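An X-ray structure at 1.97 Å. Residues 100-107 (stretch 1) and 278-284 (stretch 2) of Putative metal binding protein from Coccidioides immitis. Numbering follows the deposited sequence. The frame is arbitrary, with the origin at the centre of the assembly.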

# COMPACT_ATOMS: atom_id res chain seq x y z
N TYR A 100 -11.72 10.42 -3.65
CA TYR A 100 -12.19 10.33 -2.27
C TYR A 100 -11.12 9.70 -1.38
O TYR A 100 -10.70 8.57 -1.62
N TYR A 101 -10.68 10.43 -0.36
CA TYR A 101 -9.68 9.92 0.57
C TYR A 101 -10.36 8.81 1.36
O TYR A 101 -11.30 9.08 2.10
N ALA A 102 -9.89 7.58 1.21
CA ALA A 102 -10.49 6.42 1.88
C ALA A 102 -9.87 6.03 3.22
O ALA A 102 -10.57 5.88 4.22
N PHE A 103 -8.55 5.82 3.22
CA PHE A 103 -7.87 5.45 4.45
C PHE A 103 -6.37 5.68 4.32
O PHE A 103 -5.87 6.03 3.24
N ARG A 104 -5.65 5.50 5.42
CA ARG A 104 -4.21 5.70 5.43
C ARG A 104 -3.45 4.44 5.85
O ARG A 104 -3.64 3.91 6.95
N ASP A 105 -2.61 3.95 4.94
CA ASP A 105 -1.79 2.78 5.20
C ASP A 105 -0.40 3.31 5.54
O ASP A 105 -0.14 4.51 5.40
N HIS A 106 0.50 2.44 5.99
CA HIS A 106 1.83 2.90 6.35
C HIS A 106 2.94 1.95 5.92
O HIS A 106 2.81 0.74 6.03
N PHE A 107 4.02 2.53 5.40
CA PHE A 107 5.19 1.75 4.98
C PHE A 107 6.15 1.73 6.17
O PHE A 107 6.02 2.54 7.10
N LEU A 278 -5.45 -2.18 11.51
CA LEU A 278 -4.58 -2.22 10.34
C LEU A 278 -4.31 -0.86 9.70
O LEU A 278 -3.16 -0.46 9.53
N TYR A 279 -5.39 -0.15 9.35
CA TYR A 279 -5.29 1.15 8.70
C TYR A 279 -5.84 2.29 9.54
O TYR A 279 -6.69 2.08 10.42
N SER A 280 -5.38 3.50 9.27
CA SER A 280 -5.87 4.67 9.97
C SER A 280 -7.00 5.25 9.14
O SER A 280 -7.00 5.16 7.91
N PRO A 281 -8.01 5.84 9.80
CA PRO A 281 -9.13 6.42 9.07
C PRO A 281 -8.62 7.59 8.23
O PRO A 281 -7.54 8.12 8.49
N ALA A 282 -9.38 7.99 7.22
CA ALA A 282 -8.98 9.12 6.39
C ALA A 282 -8.92 10.35 7.29
O ALA A 282 -9.56 10.38 8.34
N PRO A 283 -8.14 11.38 6.90
CA PRO A 283 -8.04 12.59 7.72
C PRO A 283 -9.39 13.29 7.89
O PRO A 283 -10.27 13.17 7.04
N TYR A 284 -9.55 14.01 9.00
CA TYR A 284 -10.79 14.75 9.28
C TYR A 284 -11.18 15.64 8.10
O TYR A 284 -10.34 16.33 7.53

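The two stretches are joined at R104 and S280, an antiparallel pair whose main chains exchange two hydrogen bonds, R104 N to S280 O and S280 N to R104 O, each 2.9 Å. The side chains of R104 and S280 lie on the same face of the sheet, R104 CB to S280 CB 4.1 Å. From there R104 (chi1 m, chi2 t, chi3 m) bends so that its end comes nearer to stretch 2. R104 NE and NH2 both donate to P281 O, each at 2.8 Å, gripping the carbonyl in the plane of the guanidinium, while P283 covers one face of that group, its CG 3.4 Å from R104 NH1.

P283 also fits against Y101, which points toward stretch 2 with chi1 t. P283 CD sits almost squarely over the Y101 ring, 3.4 Å from its centroid, in a CH-pi contact. The small A282 fills the space beside it, its CB 3.4 Å from Y101 O and 4.1 Å from Y101 CD1.

F103 (p) and Y279 (m) meet obliquely, F103 CD1 lying 3.6 Å from Y279 CG, with their planes at 36°. The edge of the Y279 ring reaches D105 (t), Y279 CE2 to D105 OD1 3.6 Å. A water bridges the stretches, donating to D105 OD1 (2.6 Å) and L278 O (2.8 Å), and also hydrogen-bonds H106 ND1 (3.1 Å). H106 (m) turns its ring edge to S280, H106 CE1 to S280 OG 3.3 Å.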

# COMPACT_ATOMS: atom_id res chain seq x y z
CB TYR A 100 -13.46 9.48 -2.21
CG TYR A 100 -14.59 10.01 -3.07
CD1 TYR A 100 -15.43 11.03 -2.61
CD2 TYR A 100 -14.81 9.51 -4.35
CE1 TYR A 100 -16.45 11.53 -3.40
CE2 TYR A 100 -15.83 10.01 -5.15
CZ TYR A 100 -16.65 11.02 -4.68
OH TYR A 100 -17.65 11.52 -5.47
CB TYR A 101 -9.21 11.03 1.52
CG TYR A 101 -7.77 10.90 2.00
CD1 TYR A 101 -7.22 9.65 2.30
CD2 TYR A 101 -6.98 12.03 2.19
CE1 TYR A 101 -5.89 9.53 2.77
CE2 TYR A 101 -5.66 11.93 2.65
CZ TYR A 101 -5.13 10.68 2.94
OH TYR A 101 -3.82 10.57 3.38
CB ALA A 102 -10.47 5.22 0.94
CB PHE A 103 -8.18 3.99 4.82
CG PHE A 103 -7.73 2.97 3.80
CD1 PHE A 103 -6.43 2.48 3.81
CD2 PHE A 103 -8.61 2.50 2.84
CE1 PHE A 103 -6.02 1.53 2.88
CE2 PHE A 103 -8.21 1.55 1.90
CZ PHE A 103 -6.91 1.07 1.92
CB ARG A 104 -3.85 6.87 6.36
CG ARG A 104 -4.24 8.26 5.80
CD ARG A 104 -4.07 9.41 6.81
NE ARG A 104 -5.07 9.37 7.88
CZ ARG A 104 -5.20 10.29 8.84
NH1 ARG A 104 -4.40 11.34 8.88
NH2 ARG A 104 -6.14 10.15 9.77
CB ASP A 105 -1.76 1.89 3.95
CG ASP A 105 -0.92 0.63 4.14
OD1 ASP A 105 -0.77 0.17 5.29
OD2 ASP A 105 -0.43 0.09 3.12
CB HIS A 106 1.91 3.11 7.87
CG HIS A 106 0.78 3.93 8.43
ND1 HIS A 106 -0.44 3.37 8.76
CD2 HIS A 106 0.66 5.26 8.64
CE1 HIS A 106 -1.27 4.33 9.15
NE2 HIS A 106 -0.62 5.48 9.09
CB PHE A 107 5.89 2.43 3.79
CG PHE A 107 5.15 2.31 2.47
CD1 PHE A 107 5.04 1.08 1.83
CD2 PHE A 107 4.61 3.44 1.86
CE1 PHE A 107 4.40 0.97 0.59
CE2 PHE A 107 3.97 3.35 0.62
CZ PHE A 107 3.86 2.11 -0.02
CB LEU A 278 -5.17 -3.17 9.29
CG LEU A 278 -4.39 -3.27 7.98
CD1 LEU A 278 -2.93 -3.59 8.26
CD2 LEU A 278 -5.03 -4.34 7.11
CB TYR A 279 -6.06 1.14 7.38
CG TYR A 279 -5.72 0.03 6.42
CD1 TYR A 279 -6.68 -0.92 6.05
CD2 TYR A 279 -4.46 -0.05 5.83
CE1 TYR A 279 -6.39 -1.91 5.12
CE2 TYR A 279 -4.16 -1.05 4.89
CZ TYR A 279 -5.14 -1.97 4.54
OH TYR A 279 -4.87 -2.94 3.60
CB SER A 280 -4.78 5.73 10.15
OG SER A 280 -3.80 5.30 11.08
CB PRO A 281 -10.07 6.89 10.19
CG PRO A 281 -9.78 5.90 11.28
CD PRO A 281 -8.29 5.80 11.25
CB ALA A 282 -10.00 9.34 5.28
CB PRO A 283 -7.04 13.45 6.94
CG PRO A 283 -6.22 12.44 6.17
CD PRO A 283 -7.27 11.46 5.72
CB TYR A 284 -10.61 15.64 10.51
CG TYR A 284 -11.80 16.53 10.81
CD1 TYR A 284 -12.81 16.11 11.68
CD2 TYR A 284 -11.93 17.78 10.21
CE1 TYR A 284 -13.91 16.92 11.95
CE2 TYR A 284 -13.02 18.59 10.46
CZ TYR A 284 -14.01 18.16 11.33
OH TYR A 284 -15.10 18.96 11.58
O HOH W 1 -1.26 0.56 7.77